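Local coordinates for glutamine synthetase (Streptomyces coelicolor, PDB 4BAX), which belongs to the glutamine synthetase family, pairing a beta-Grasp domain with a larger catalytic domain, and assembles from ten copies of the chain, at residues A[292-300]-A[310-318]; A[259-267]-A[326-334]. All coordinates share one frame; numbering follows the deposited sequence.

Contact 1 (A[292-300]-A[310-318])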
loop_
_atom_site.group_PDB
_atom_site.type_symbol
_atom_site.label_atom_id
_atom_site.label_comp_id
_atom_site.label_asym_id
_atom_site.label_seq_id
_atom_site.Cartn_x
_atom_site.Cartn_y
_atom_site.Cartn_z
ATOM N N SER A 292 3.652 37.806 -39.158
ATOM C CA SER A 292 2.639 36.923 -38.590
ATOM C C SER A 292 2.964 35.439 -38.830
ATOM O O SER A 292 2.091 34.572 -38.740
ATOM C CB SER A 292 1.250 37.269 -39.146
ATOM O OG SER A 292 0.241 36.427 -38.608
ATOM N N ASP A 293 4.232 35.154 -39.106
ATOM C CA ASP A 293 4.658 33.799 -39.423
ATOM C C ASP A 293 5.212 33.090 -38.190
ATOM O O ASP A 293 6.342 33.337 -37.756
ATOM C CB ASP A 293 5.718 33.834 -40.516
ATOM C CG ASP A 293 6.045 32.461 -41.055
ATOM O OD1 ASP A 293 5.501 31.454 -40.539
ATOM O OD2 ASP A 293 6.811 32.392 -42.039
ATOM N N ARG A 294 4.415 32.171 -37.658
ATOM C CA ARG A 294 4.807 31.431 -36.477
ATOM C C ARG A 294 5.808 30.335 -36.831
ATOM O O ARG A 294 6.410 29.746 -35.939
ATOM C CB ARG A 294 3.587 30.851 -35.774
ATOM C CG ARG A 294 2.670 31.872 -35.114
ATOM C CD ARG A 294 1.513 31.120 -34.457
ATOM N NE ARG A 294 0.182 31.615 -34.836
ATOM C CZ ARG A 294 -0.384 31.460 -36.039
ATOM N NH1 ARG A 294 0.266 30.855 -37.031
ATOM N NH2 ARG A 294 -1.600 31.948 -36.269
ATOM N N GLY A 295 5.975 30.059 -38.127
ATOM C CA GLY A 295 6.948 29.076 -38.589
ATOM C C GLY A 295 8.326 29.666 -38.881
ATOM O O GLY A 295 9.300 28.939 -39.083
ATOM N N ALA A 296 8.410 30.993 -38.895
ATOM C CA ALA A 296 9.676 31.697 -39.121
ATOM C C ALA A 296 10.634 31.716 -37.903
ATOM O O ALA A 296 10.223 31.495 -36.762
ATOM C CB ALA A 296 9.394 33.118 -39.594
ATOM N N SER A 297 11.916 31.955 -38.158
ATOM C CA SER A 297 12.889 32.115 -37.071
ATOM C C SER A 297 12.545 33.383 -36.242
ATOM O O SER A 297 12.553 33.388 -34.997
ATOM C CB SER A 297 14.312 32.245 -37.643
ATOM O OG SER A 297 14.743 31.057 -38.291
ATOM N N VAL A 298 12.211 34.446 -36.958
ATOM C CA VAL A 298 11.812 35.689 -36.340
ATOM C C VAL A 298 10.450 36.117 -36.879
ATOM O O VAL A 298 10.214 36.126 -38.091
ATOM C CB VAL A 298 12.852 36.788 -36.618
ATOM C CG1 VAL A 298 12.260 38.177 -36.440
ATOM C CG2 VAL A 298 14.069 36.570 -35.757
ATOM N N ARG A 299 9.554 36.492 -35.976
ATOM C CA ARG A 299 8.238 36.922 -36.403
ATOM C C ARG A 299 8.025 38.437 -36.212
ATOM O O ARG A 299 8.441 39.019 -35.200
ATOM C CB ARG A 299 7.147 36.139 -35.663
ATOM C CG ARG A 299 5.753 36.706 -35.900
ATOM C CD ARG A 299 4.656 35.877 -35.284
ATOM N NE ARG A 299 4.513 36.139 -33.858
ATOM C CZ ARG A 299 3.398 35.895 -33.174
ATOM N NH1 ARG A 299 2.329 35.406 -33.802
ATOM N NH2 ARG A 299 3.337 36.152 -31.868
ATOM N N ILE A 300 7.397 39.052 -37.213
ATOM C CA ILE A 300 6.887 40.414 -37.109
ATOM C C ILE A 300 5.389 40.361 -36.883
ATOM O O ILE A 300 4.626 40.019 -37.794
ATOM C CB ILE A 300 7.148 41.219 -38.402
ATOM C CG1 ILE A 300 8.653 41.412 -38.619
ATOM C CG2 ILE A 300 6.422 42.560 -38.354
ATOM C CD1 ILE A 300 9.038 41.552 -40.061
ATOM N N GLY A 310 7.046 49.261 -33.988
ATOM C CA GLY A 310 6.924 48.193 -33.010
ATOM C C GLY A 310 8.221 47.510 -32.617
ATOM O O GLY A 310 9.218 48.166 -32.290
ATOM N N TYR A 311 8.173 46.179 -32.582
ATOM C CA TYR A 311 9.300 45.328 -32.171
ATOM C C TYR A 311 9.317 44.107 -33.066
ATOM O O TYR A 311 8.406 43.906 -33.871
ATOM C CB TYR A 311 9.123 44.884 -30.710
ATOM C CG TYR A 311 7.839 44.102 -30.482
ATOM C CD1 TYR A 311 6.613 44.769 -30.382
ATOM C CD2 TYR A 311 7.823 42.708 -30.451
ATOM C CE1 TYR A 311 5.415 44.074 -30.202
ATOM C CE2 TYR A 311 6.614 41.999 -30.262
ATOM C CZ TYR A 311 5.410 42.693 -30.145
ATOM O OH TYR A 311 4.190 42.045 -29.959
ATOM N N ILE A 312 10.315 43.252 -32.877
ATOM C CA ILE A 312 10.321 41.965 -33.554
ATOM C C ILE A 312 10.431 40.873 -32.501
ATOM O O ILE A 312 10.935 41.109 -31.396
ATOM C CB ILE A 312 11.471 41.832 -34.595
ATOM C CG1 ILE A 312 12.837 41.938 -33.920
ATOM C CG2 ILE A 312 11.330 42.866 -35.706
ATOM C CD1 ILE A 312 14.011 41.789 -34.887
ATOM N N GLU A 313 10.001 39.670 -32.864
ATOM C CA GLU A 313 10.001 38.545 -31.950
ATOM C C GLU A 313 10.927 37.471 -32.484
ATOM O O GLU A 313 10.731 36.944 -33.578
ATOM C CB GLU A 313 8.580 37.996 -31.808
ATOM C CG GLU A 313 8.506 36.680 -31.051
ATOM C CD GLU A 313 7.115 36.060 -31.103
ATOM O OE1 GLU A 313 6.770 35.457 -32.148
ATOM O OE2 GLU A 313 6.382 36.148 -30.090
ATOM N N ASP A 314 11.949 37.160 -31.698
ATOM C CA ASP A 314 12.859 36.086 -32.032
ATOM C C ASP A 314 12.367 34.809 -31.372
ATOM O O ASP A 314 12.382 34.699 -30.135
ATOM C CB ASP A 314 14.270 36.426 -31.544
ATOM C CG ASP A 314 15.329 35.481 -32.105
ATOM O OD1 ASP A 314 14.953 34.379 -32.559
ATOM O OD2 ASP A 314 16.540 35.824 -32.089
ATOM N N ARG A 315 11.931 33.854 -32.199
ATOM C CA ARG A 315 11.319 32.625 -31.695
ATOM C C ARG A 315 12.337 31.480 -31.495
ATOM O O ARG A 315 11.966 30.398 -31.038
ATOM C CB ARG A 315 10.194 32.183 -32.635
ATOM C CG ARG A 315 9.154 33.273 -32.901
ATOM C CD ARG A 315 8.137 32.848 -33.963
ATOM N NE ARG A 315 7.369 31.690 -33.514
ATOM C CZ ARG A 315 6.296 31.755 -32.721
ATOM N NH1 ARG A 315 5.830 32.935 -32.311
ATOM N NH2 ARG A 315 5.661 30.639 -32.356
ATOM N N ARG A 316 13.597 31.713 -31.846
ATOM C CA ARG A 316 14.655 30.697 -31.715
ATOM C C ARG A 316 15.178 30.331 -30.292
ATOM O O ARG A 316 15.510 29.170 -30.066
ATOM C CB ARG A 316 15.830 31.058 -32.612
ATOM C CG ARG A 316 15.493 31.028 -34.088
ATOM C CD ARG A 316 16.644 31.565 -34.885
ATOM N NE ARG A 316 16.822 32.981 -34.573
ATOM C CZ ARG A 316 17.894 33.685 -34.921
ATOM N NH1 ARG A 316 18.870 33.100 -35.607
ATOM N NH2 ARG A 316 17.987 34.976 -34.599
ATOM N N PRO A 317 15.284 31.290 -29.354
ATOM C CA PRO A 317 15.959 30.878 -28.100
ATOM C C PRO A 317 15.217 29.807 -27.277
ATOM O O PRO A 317 13.979 29.799 -27.151
ATOM C CB PRO A 317 16.089 32.194 -27.306
ATOM C CG PRO A 317 15.913 33.295 -28.327
ATOM C CD PRO A 317 14.955 32.732 -29.357
ATOM N N ASN A 318 15.999 28.869 -26.745
ATOM C CA ASN A 318 15.469 27.816 -25.884
ATOM C C ASN A 318 15.076 28.358 -24.531
ATOM O O ASN A 318 15.547 29.425 -24.143
ATOM C CB ASN A 318 16.535 26.768 -25.651
ATOM C CG ASN A 318 16.642 25.778 -26.775
ATOM O OD1 ASN A 318 15.965 25.893 -27.821
ATOM N ND2 ASN A 318 17.494 24.778 -26.568
#
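Glu-313 and Arg-299 form a hydrogen-bonded antiparallel pair: Arg-299 N donates to Glu-313 O at 2.7 Å, and Glu-313 N returns a bond to Arg-299 O at 2.9 Å. On one face of the sheet, Glu-313 OE1 receives Arg-299 NE at 2.9 Å in a salt bridge whose hydrogen bond is weak, bent to 128°, with guanidinium and carboxylate planes 11° apart. The same OE1 accepts Arg-315 NH1 at 2.7 Å, from above the carboxylate plane; NH1 also lies over one face of the Arg-299 guanidinium. Arg-315 N bonds to Ser-297 O at 2.9 Å, and its side chain, bent at chi3 (63°), returns to the Asp-293 to Ala-296 turn, CD 3.7 Å from Ala-296 O. On the other face, Val-298 CG2 packs on Asp-314. That aspartate takes Arg-316 NE on OD1 and NH2 on OD2, side-on, while Arg-316 N closes an Asx turn on OD1; OD2 is also hydrogen-bonded to Tyr-267 OH. Arg-294 turns to Asp-43 of the second subunit. Strands 298-300 and 312-314 belong to one mixed sheet, where 312-314 also pairs with 231-236. Glu-313 OE1 thus ties Arg-299 and Arg-315 to one carboxylate, a salt-bridge network across the strand pair.

Contact 2 (A[259-267]-A[326-334])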
loop_
_atom_site.group_PDB
_atom_site.type_symbol
_atom_site.label_atom_id
_atom_site.label_comp_id
_atom_site.label_asym_id
_atom_site.label_seq_id
_atom_site.Cartn_x
_atom_site.Cartn_y
_atom_site.Cartn_z
ATOM N N LYS A 259 25.624 35.146 -38.636
ATOM C CA LYS A 259 24.756 35.537 -37.514
ATOM C C LYS A 259 23.715 34.472 -37.135
ATOM O O LYS A 259 23.419 34.287 -35.951
ATOM C CB LYS A 259 24.059 36.877 -37.795
ATOM C CG LYS A 259 25.016 38.028 -38.071
ATOM C CD LYS A 259 25.954 38.322 -36.916
ATOM C CE LYS A 259 26.798 39.548 -37.234
ATOM N NZ LYS A 259 28.075 39.505 -36.508
ATOM N N PRO A 260 23.145 33.763 -38.134
ATOM C CA PRO A 260 22.183 32.720 -37.721
ATOM C C PRO A 260 22.819 31.617 -36.871
ATOM O O PRO A 260 22.329 31.304 -35.768
ATOM C CB PRO A 260 21.709 32.150 -39.063
ATOM C CG PRO A 260 21.813 33.348 -40.001
ATOM C CD PRO A 260 23.097 34.008 -39.595
ATOM N N MET A 261 23.956 31.098 -37.339
ATOM C CA MET A 261 24.683 30.101 -36.570
ATOM C C MET A 261 25.283 30.664 -35.288
ATOM O O MET A 261 25.240 30.008 -34.251
ATOM C CB MET A 261 25.774 29.458 -37.439
ATOM C CG MET A 261 25.469 28.058 -37.964
ATOM S SD MET A 261 23.757 27.525 -37.791
ATOM C CE MET A 261 23.877 26.653 -36.225
ATOM N N ASP A 262 25.737 31.913 -35.340
ATOM C CA ASP A 262 26.320 32.577 -34.181
ATOM C C ASP A 262 25.317 32.668 -33.028
ATOM O O ASP A 262 25.657 32.388 -31.873
ATOM C CB ASP A 262 26.778 33.984 -34.560
ATOM C CG ASP A 262 28.089 33.990 -35.322
ATOM O OD1 ASP A 262 28.766 32.931 -35.378
ATOM O OD2 ASP A 262 28.449 35.064 -35.848
ATOM N N HIS A 263 24.077 33.053 -33.351
ATOM C CA HIS A 263 23.007 33.105 -32.352
ATOM C C HIS A 263 22.580 31.702 -31.919
ATOM O O HIS A 263 22.526 31.382 -30.724
ATOM C CB HIS A 263 21.793 33.881 -32.882
ATOM C CG HIS A 263 22.009 35.358 -32.984
ATOM N ND1 HIS A 263 21.155 36.273 -32.406
ATOM C CD2 HIS A 263 22.966 36.077 -33.617
ATOM C CE1 HIS A 263 21.590 37.494 -32.662
ATOM N NE2 HIS A 263 22.686 37.404 -33.397
ATOM N N VAL A 264 22.292 30.857 -32.902
ATOM C CA VAL A 264 21.718 29.557 -32.620
ATOM C C VAL A 264 22.648 28.709 -31.768
ATOM O O VAL A 264 22.211 28.028 -30.822
ATOM C CB VAL A 264 21.310 28.839 -33.917
ATOM C CG1 VAL A 264 21.235 27.321 -33.718
ATOM C CG2 VAL A 264 19.981 29.406 -34.473
ATOM N N LYS A 265 23.954 28.860 -31.987
ATOM C CA LYS A 265 24.879 28.039 -31.142
ATOM C C LYS A 265 25.046 28.562 -29.734
ATOM O O LYS A 265 25.721 27.917 -28.910
ATOM C CB LYS A 265 26.277 27.898 -31.781
ATOM C CG LYS A 265 27.080 29.190 -31.866
ATOM C CD LYS A 265 28.470 28.945 -32.441
ATOM C CE LYS A 265 29.302 30.205 -32.761
ATOM N NZ LYS A 265 30.651 29.625 -32.839
ATOM N N ASN A 266 24.437 29.699 -29.428
ATOM C CA ASN A 266 24.447 30.266 -28.074
ATOM C C ASN A 266 23.061 30.362 -27.470
ATOM O O ASN A 266 22.861 31.006 -26.426
ATOM C CB ASN A 266 25.097 31.655 -28.069
ATOM C CG ASN A 266 26.560 31.621 -28.328
ATOM O OD1 ASN A 266 27.338 31.285 -27.442
ATOM N ND2 ASN A 266 26.959 31.957 -29.548
ATOM N N TYR A 267 22.107 29.711 -28.125
ATOM C CA TYR A 267 20.702 29.862 -27.771
ATOM C C TYR A 267 20.188 28.737 -26.884
ATOM O O TYR A 267 18.977 28.592 -26.695
ATOM C CB TYR A 267 19.853 29.964 -29.035
ATOM C CG TYR A 267 19.581 31.372 -29.506
ATOM C CD1 TYR A 267 20.260 32.464 -28.974
ATOM C CD2 TYR A 267 18.636 31.610 -30.492
ATOM C CE1 TYR A 267 19.997 33.762 -29.431
ATOM C CE2 TYR A 267 18.356 32.894 -30.939
ATOM C CZ TYR A 267 19.035 33.964 -30.417
ATOM O OH TYR A 267 18.735 35.220 -30.905
ATOM N N VAL A 326 21.621 35.953 -24.914
ATOM C CA VAL A 326 20.684 36.252 -25.997
ATOM C C VAL A 326 20.502 37.760 -26.157
ATOM O O VAL A 326 20.480 38.277 -27.281
ATOM C CB VAL A 326 19.333 35.496 -25.857
ATOM C CG1 VAL A 326 18.621 35.815 -24.517
ATOM C CG2 VAL A 326 18.449 35.763 -27.053
ATOM N N THR A 327 20.447 38.467 -25.030
ATOM C CA THR A 327 20.330 39.923 -25.075
ATOM C C THR A 327 21.594 40.555 -25.692
ATOM O O THR A 327 21.487 41.422 -26.572
ATOM C CB THR A 327 20.062 40.557 -23.660
ATOM O OG1 THR A 327 21.034 40.102 -22.708
ATOM C CG2 THR A 327 18.645 40.267 -23.157
ATOM N N ARG A 328 22.777 40.062 -25.308
ATOM C CA ARG A 328 24.038 40.618 -25.827
ATOM C C ARG A 328 24.118 40.462 -27.347
ATOM O O ARG A 328 24.444 41.422 -28.068
ATOM C CB ARG A 328 25.246 39.940 -25.167
ATOM C CG ARG A 328 26.579 40.688 -25.360
ATOM C CD ARG A 328 27.678 39.845 -26.005
ATOM N NE ARG A 328 27.768 38.533 -25.384
ATOM C CZ ARG A 328 28.285 37.460 -25.971
ATOM N NH1 ARG A 328 28.782 37.547 -27.196
ATOM N NH2 ARG A 328 28.318 36.297 -25.321
ATOM N N LEU A 329 23.778 39.257 -27.814
ATOM C CA LEU A 329 23.860 38.882 -29.214
ATOM C C LEU A 329 22.906 39.692 -30.091
ATOM O O LEU A 329 23.272 40.132 -31.192
ATOM C CB LEU A 329 23.561 37.390 -29.365
ATOM C CG LEU A 329 24.627 36.419 -28.868
ATOM C CD1 LEU A 329 24.161 34.982 -29.033
ATOM C CD2 LEU A 329 25.918 36.665 -29.631
ATOM N N LEU A 330 21.678 39.867 -29.607
ATOM C CA LEU A 330 20.684 40.635 -30.347
ATOM C C LEU A 330 21.107 42.096 -30.452
ATOM O O LEU A 330 20.968 42.705 -31.510
ATOM C CB LEU A 330 19.311 40.514 -29.695
ATOM C CG LEU A 330 18.628 39.204 -30.080
ATOM C CD1 LEU A 330 17.383 38.945 -29.220
ATOM C CD2 LEU A 330 18.296 39.216 -31.585
ATOM N N VAL A 331 21.623 42.655 -29.363
ATOM C CA VAL A 331 22.113 44.028 -29.393
ATOM C C VAL A 331 23.312 44.163 -30.329
ATOM O O VAL A 331 23.362 45.080 -31.150
ATOM C CB VAL A 331 22.506 44.504 -28.001
ATOM C CG1 VAL A 331 23.387 45.726 -28.078
ATOM C CG2 VAL A 331 21.255 44.778 -27.179
ATOM N N ASP A 332 24.253 43.230 -30.252
ATOM C CA ASP A 332 25.441 43.339 -31.084
ATOM C C ASP A 332 25.017 43.303 -32.539
ATOM O O ASP A 332 25.331 44.206 -33.310
ATOM C CB ASP A 332 26.422 42.193 -30.813
ATOM C CG ASP A 332 27.830 42.492 -31.335
ATOM O OD1 ASP A 332 27.959 43.184 -32.359
ATOM O OD2 ASP A 332 28.816 42.064 -30.702
ATOM N N THR A 333 24.257 42.285 -32.900
ATOM C CA THR A 333 23.907 42.125 -34.294
ATOM C C THR A 333 22.998 43.231 -34.821
ATOM O O THR A 333 23.366 43.960 -35.746
ATOM C CB THR A 333 23.278 40.723 -34.539
ATOM O OG1 THR A 333 24.232 39.693 -34.227
ATOM C CG2 THR A 333 22.763 40.576 -35.975
ATOM N N CYS A 334 21.860 43.427 -34.169
ATOM C CA CYS A 334 20.861 44.360 -34.669
ATOM C C CYS A 334 21.266 45.833 -34.587
ATOM O O CYS A 334 21.187 46.555 -35.588
ATOM C CB CYS A 334 19.524 44.140 -33.950
ATOM S SG CYS A 334 18.834 42.485 -34.150
HETATM O O HOH W 1 26.547 39.623 -33.487
#
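His-263 reaches Thr-333 through a nearly straight hydrogen bond, NE2 to OG1 at 2.9 Å and 175°, with either atom a possible donor. The other ring nitrogen, ND1, donates to Tyr-267 OH at 3.0 Å, the hydroxyl oxygen lying in the imidazole plane. Bonds at both nitrogens therefore fix the rotation of the ring; the hydroxyl's strongest partner is Asp-314. Within 259-267, Asn-266 ND2 donates to Asp-262 O at 2.7 Å, holding the amide beside the end of helix 259-264. This helix runs antiparallel to part of helix 323-341, the short axes at 163° and 10.6 Å apart, in a pairing that belongs to the helical layer beside the catalytic-domain sheet: Val-326 and Leu-330 also touch Thr-233 of strand 231-236. Apolar contacts flank these bonds. Leu-329 CB sits 4.0 Å from the His-263 ring centroid, 18° off the normal, a CH-pi contact over one face. Its CD1 continues to Asn-266 CB, at 3.6 Å. The side chains of Val-326 and Tyr-267 cross at about a right angle, Val-326 CG2 lying 3.5 Å from Tyr-267 CE1. Towards the other end, the methylenes of Lys-259 slide past Thr-333, Lys-259 CG lying 4.0 Å from Thr-333 CG2.

Following the chain from the N terminus, residues 259-267 come first, and contact 2 closes a long loop of 58 residues when helix 323-341 packs alongside them. Contact 1 lies wholly within that loop, closing a shorter one of nine residues, six of them helical, between 292-300 and 310-318. The two are thus nested, not crossed, with centres 14 Å apart. They meet at Tyr-267: its OH is 2.6 Å from Asp-314 OD2 and its carbonyl O 3.0 Å from Asn-318 N, both probable hydrogen bonds. Strand 312-314, which also pairs with strand 231-236, is thereby joined to the helix pair beside the sheet.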